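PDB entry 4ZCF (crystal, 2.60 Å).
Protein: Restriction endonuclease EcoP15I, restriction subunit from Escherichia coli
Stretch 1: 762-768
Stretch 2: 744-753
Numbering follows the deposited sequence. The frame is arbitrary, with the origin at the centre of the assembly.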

ATOM      1  N   THR C 762       3.567  46.440 -18.911  1.00 62.46           N
ATOM      2  CA  THR C 762       4.449  47.440 -19.525  1.00 61.91           C
ATOM      3  C   THR C 762       5.489  46.809 -20.471  1.00 63.74           C
ATOM      4  O   THR C 762       5.894  47.457 -21.433  1.00 62.78           O
ATOM      5  CB  THR C 762       4.997  48.418 -18.491  1.00 69.78           C
ATOM      6  OG1 THR C 762       5.858  47.708 -17.609  1.00 75.79           O
ATOM      7  CG2 THR C 762       3.885  49.137 -17.713  1.00 64.05           C
ATOM      8  N   LEU C 763       5.890  45.539 -20.202  1.00 58.29           N
ATOM      9  CA  LEU C 763       6.808  44.748 -21.023  1.00 57.15           C
ATOM     10  C   LEU C 763       6.057  44.329 -22.285  1.00 61.79           C
ATOM     11  O   LEU C 763       6.604  44.371 -23.384  1.00 62.22           O
ATOM     12  CB  LEU C 763       7.264  43.475 -20.269  1.00 56.80           C
ATOM     13  CG  LEU C 763       8.268  43.631 -19.136  1.00 60.07           C
ATOM     14  CD1 LEU C 763       8.432  42.340 -18.363  1.00 59.21           C
ATOM     15  CD2 LEU C 763       9.595  44.112 -19.646  1.00 62.25           C
ATOM     16  N   HIS C 764       4.797  43.926 -22.117  1.00 57.57           N
ATOM     17  CA  HIS C 764       3.921  43.524 -23.206  1.00 57.36           C
ATOM     18  C   HIS C 764       3.579  44.724 -24.117  1.00 62.68           C
ATOM     19  O   HIS C 764       3.519  44.568 -25.331  1.00 61.24           O
ATOM     20  CB  HIS C 764       2.659  42.877 -22.619  1.00 57.48           C
ATOM     21  CG  HIS C 764       1.597  42.582 -23.620  1.00 60.69           C
ATOM     22  ND1 HIS C 764       1.756  41.589 -24.571  1.00 62.67           N
ATOM     23  CD2 HIS C 764       0.379  43.149 -23.771  1.00 62.58           C
ATOM     24  CE1 HIS C 764       0.641  41.594 -25.282  1.00 62.26           C
ATOM     25  NE2 HIS C 764      -0.220  42.515 -24.834  1.00 62.65           N
ATOM     26  N   LYS C 765       3.364  45.911 -23.521  1.00 62.27           N
ATOM     27  CA  LYS C 765       3.027  47.145 -24.238  1.00 63.21           C
ATOM     28  C   LYS C 765       4.156  47.583 -25.176  1.00 69.16           C
ATOM     29  O   LYS C 765       3.884  47.890 -26.337  1.00 69.21           O
ATOM     30  CB  LYS C 765       2.642  48.275 -23.267  1.00 65.38           C
ATOM     31  CG  LYS C 765       1.158  48.304 -22.920  1.00 77.30           C
ATOM     32  CD  LYS C 765       0.873  49.241 -21.745  1.00 85.80           C
ATOM     33  CE  LYS C 765      -0.369  48.871 -20.967  1.00 95.29           C
ATOM     34  NZ  LYS C 765      -1.622  49.095 -21.741  1.00104.32           N
ATOM     35  N   VAL C 766       5.413  47.593 -24.678  1.00 65.82           N
ATOM     36  CA  VAL C 766       6.587  47.958 -25.466  1.00 65.53           C
ATOM     37  C   VAL C 766       6.811  46.955 -26.601  1.00 69.39           C
ATOM     38  O   VAL C 766       6.888  47.377 -27.755  1.00 69.48           O
ATOM     39  CB  VAL C 766       7.867  48.253 -24.643  1.00 69.45           C
ATOM     40  CG1 VAL C 766       7.713  49.514 -23.809  1.00 68.97           C
ATOM     41  CG2 VAL C 766       8.265  47.077 -23.767  1.00 69.55           C
ATOM     42  N   PHE C 767       6.792  45.637 -26.291  1.00 64.85           N
ATOM     43  CA  PHE C 767       6.941  44.563 -27.278  1.00 64.26           C
ATOM     44  C   PHE C 767       5.865  44.624 -28.381  1.00 71.16           C
ATOM     45  O   PHE C 767       6.125  44.206 -29.508  1.00 71.31           O
ATOM     46  CB  PHE C 767       6.978  43.174 -26.605  1.00 65.07           C
ATOM     47  CG  PHE C 767       8.149  42.872 -25.685  1.00 65.22           C
ATOM     48  CD1 PHE C 767       9.376  43.505 -25.856  1.00 67.23           C
ATOM     49  CD2 PHE C 767       8.038  41.913 -24.684  1.00 65.99           C
ATOM     50  CE1 PHE C 767      10.452  43.218 -25.012  1.00 67.72           C
ATOM     51  CE2 PHE C 767       9.117  41.626 -23.842  1.00 68.34           C
ATOM     52  CZ  PHE C 767      10.317  42.278 -24.012  1.00 66.53           C
ATOM     53  N   CYS C 768       4.687  45.185 -28.071  1.00 70.09           N
ATOM     54  CA  CYS C 768       3.597  45.364 -29.024  1.00 71.39           C
ATOM     55  C   CYS C 768       3.940  46.479 -30.001  1.00 77.91           C
ATOM     56  O   CYS C 768       3.728  46.316 -31.207  1.00 78.27           O
ATOM     57  CB  CYS C 768       2.280  45.639 -28.305  1.00 72.12           C
ATOM     58  SG  CYS C 768       1.384  44.148 -27.803  1.00 76.33           S
TER
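Stretch 2 (744-753) SYREFLDNLS

Packing of residues 744-753 on the helical segment 762-768 of the EcoP15I restriction subunit. Tyr-745 to Ser-753 are helical, and the helix continues beyond Ser-753; its axis comes within 11.0 Å of the axis of helix 762-768, and the two N-to-C directions diverge by 122°, so the helices run obliquely, nearer antiparallel than parallel. The backbones are nearest at Leu-749 and Leu-763, whose CA atoms lie 7.4 Å apart. Ser-744 precedes the contact, its O accepting a hydrogen bond from Phe-748 N (3.0 Å). Tyr-745 (chi1 t) points toward stretch 1 and carries the one hydrogen bond between the segments: its OH lies 3.1 Å from His-764 ND1, near the plane of the imidazole, an arrangement in which either group could donate. The same OH sits 3.8 Å from Phe-767 CD2, at the edge of the phenyl ring. Arg-746 and Glu-747, both modelled only to CB, take no part. Phe-748 leaves its backbone sideways, but its ring end reaches across, CE2 meeting Phe-767 CE2 at 3.8 Å. Leu-749 also starts sideways and bends inward at its tip; CD2 is 3.8 Å from both Leu-763 CB and Phe-767 CE2, so one methyl touches two side chains a helical turn apart. Asp-750 points away, and Asn-751 is out of reach. One turn after Phe-748, Leu-752 (chi1 t, chi2 p) points toward stretch 1, as Tyr-745 does, its CD2 touching Leu-763 CD2 and Phe-767 CZ, each at 3.8 Å. Phe-767 is thus a knob in a hole formed by Tyr-745, Phe-748, Leu-749 and Leu-752. Ser-753 closes the contact: its OG lies 3.6 Å from Leu-763 CD1 while donating a hydrogen bond back to Leu-749 O (2.6 Å), so the hydroxyl is satisfied within its own helix. Together the segments bury 339 Å², both sides summed.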

ATOM      1  N   SER C 744       6.515  29.266 -23.959  1.00 65.85           N
ATOM      2  CA  SER C 744       5.598  30.183 -24.647  1.00 65.71           C
ATOM      3  C   SER C 744       5.989  31.651 -24.403  1.00 68.06           C
ATOM      4  O   SER C 744       6.897  31.921 -23.604  1.00 66.77           O
ATOM      5  CB  SER C 744       4.163  29.940 -24.170  1.00 66.40           C
ATOM      6  N   TYR C 745       5.292  32.599 -25.086  1.00 63.67           N
ATOM      7  CA  TYR C 745       5.496  34.041 -24.876  1.00 63.42           C
ATOM      8  C   TYR C 745       5.052  34.404 -23.436  1.00 68.52           C
ATOM      9  O   TYR C 745       5.686  35.250 -22.800  1.00 68.19           O
ATOM     10  CB  TYR C 745       4.762  34.866 -25.951  1.00 63.79           C
ATOM     11  CG  TYR C 745       4.716  36.366 -25.734  1.00 64.61           C
ATOM     12  CD1 TYR C 745       5.886  37.103 -25.544  1.00 66.36           C
ATOM     13  CD2 TYR C 745       3.516  37.063 -25.811  1.00 65.28           C
ATOM     14  CE1 TYR C 745       5.849  38.490 -25.360  1.00 66.52           C
ATOM     15  CE2 TYR C 745       3.467  38.451 -25.650  1.00 66.24           C
ATOM     16  CZ  TYR C 745       4.637  39.163 -25.435  1.00 72.70           C
ATOM     17  OH  TYR C 745       4.573  40.526 -25.237  1.00 71.46           O
ATOM     18  N   ARG C 746       4.020  33.689 -22.905  1.00 65.40           N
ATOM     19  CA  ARG C 746       3.515  33.831 -21.536  1.00 65.09           C
ATOM     20  C   ARG C 746       4.601  33.468 -20.520  1.00 68.00           C
ATOM     21  O   ARG C 746       4.875  34.263 -19.624  1.00 67.28           O
ATOM     22  CB  ARG C 746       2.286  32.953 -21.325  1.00 65.93           C
ATOM     23  N   GLU C 747       5.253  32.297 -20.696  1.00 64.99           N
ATOM     24  CA  GLU C 747       6.334  31.781 -19.846  1.00 64.73           C
ATOM     25  C   GLU C 747       7.585  32.665 -19.919  1.00 69.15           C
ATOM     26  O   GLU C 747       8.353  32.724 -18.950  1.00 69.39           O
ATOM     27  CB  GLU C 747       6.673  30.351 -20.246  1.00 65.39           C
ATOM     28  N   PHE C 748       7.774  33.363 -21.064  1.00 65.50           N
ATOM     29  CA  PHE C 748       8.876  34.298 -21.318  1.00 65.17           C
ATOM     30  C   PHE C 748       8.706  35.562 -20.441  1.00 66.42           C
ATOM     31  O   PHE C 748       9.551  35.814 -19.574  1.00 65.45           O
ATOM     32  CB  PHE C 748       8.959  34.618 -22.831  1.00 67.71           C
ATOM     33  CG  PHE C 748       9.901  35.727 -23.233  1.00 69.97           C
ATOM     34  CD1 PHE C 748      11.279  35.520 -23.256  1.00 73.55           C
ATOM     35  CD2 PHE C 748       9.414  36.974 -23.606  1.00 72.46           C
ATOM     36  CE1 PHE C 748      12.155  36.557 -23.599  1.00 74.52           C
ATOM     37  CE2 PHE C 748      10.289  38.008 -23.961  1.00 75.71           C
ATOM     38  CZ  PHE C 748      11.655  37.790 -23.958  1.00 73.85           C
ATOM     39  N   LEU C 749       7.573  36.296 -20.612  1.00 61.16           N
ATOM     40  CA  LEU C 749       7.205  37.495 -19.835  1.00 60.35           C
ATOM     41  C   LEU C 749       7.199  37.268 -18.312  1.00 64.60           C
ATOM     42  O   LEU C 749       7.521  38.188 -17.553  1.00 63.43           O
ATOM     43  CB  LEU C 749       5.826  38.028 -20.260  1.00 59.84           C
ATOM     44  CG  LEU C 749       5.715  38.671 -21.639  1.00 63.60           C
ATOM     45  CD1 LEU C 749       4.274  38.906 -21.986  1.00 63.19           C
ATOM     46  CD2 LEU C 749       6.496  39.991 -21.715  1.00 65.55           C
ATOM     47  N   ASP C 750       6.800  36.055 -17.873  1.00 61.74           N
ATOM     48  CA  ASP C 750       6.754  35.676 -16.459  1.00 62.01           C
ATOM     49  C   ASP C 750       8.188  35.543 -15.904  1.00 67.26           C
ATOM     50  O   ASP C 750       8.483  36.058 -14.815  1.00 67.54           O
ATOM     51  CB  ASP C 750       5.922  34.389 -16.256  1.00 63.55           C
ATOM     52  CG  ASP C 750       4.421  34.597 -16.090  1.00 68.88           C
ATOM     53  OD1 ASP C 750       3.756  34.957 -17.081  1.00 68.20           O
ATOM     54  OD2 ASP C 750       3.910  34.355 -14.984  1.00 75.85           O
ATOM     55  N   ASN C 751       9.084  34.905 -16.695  1.00 63.61           N
ATOM     56  CA  ASN C 751      10.503  34.710 -16.376  1.00 62.77           C
ATOM     57  C   ASN C 751      11.265  36.045 -16.444  1.00 64.19           C
ATOM     58  O   ASN C 751      12.197  36.267 -15.658  1.00 62.85           O
ATOM     59  CB  ASN C 751      11.121  33.688 -17.333  1.00 63.50           C
ATOM     60  N   LEU C 752      10.843  36.937 -17.374  1.00 60.06           N
ATOM     61  CA  LEU C 752      11.429  38.269 -17.574  1.00 59.30           C
ATOM     62  C   LEU C 752      11.117  39.204 -16.385  1.00 63.36           C
ATOM     63  O   LEU C 752      12.057  39.672 -15.751  1.00 62.62           O
ATOM     64  CB  LEU C 752      11.001  38.871 -18.936  1.00 58.92           C
ATOM     65  CG  LEU C 752      11.701  40.163 -19.402  1.00 62.36           C
ATOM     66  CD1 LEU C 752      13.177  39.948 -19.653  1.00 62.36           C
ATOM     67  CD2 LEU C 752      11.036  40.741 -20.631  1.00 62.12           C
ATOM     68  N   SER C 753       9.818  39.399 -16.034  1.00 60.98           N
ATOM     69  CA  SER C 753       9.344  40.222 -14.892  1.00 60.61           C
ATOM     70  C   SER C 753      10.077  39.894 -13.594  1.00 65.76           C
ATOM     71  O   SER C 753      10.467  40.806 -12.866  1.00 66.36           O
ATOM     72  CB  SER C 753       7.849  40.016 -14.649  1.00 62.82           C
ATOM     73  OG  SER C 753       7.070  40.130 -15.826  1.00 71.20           O
TER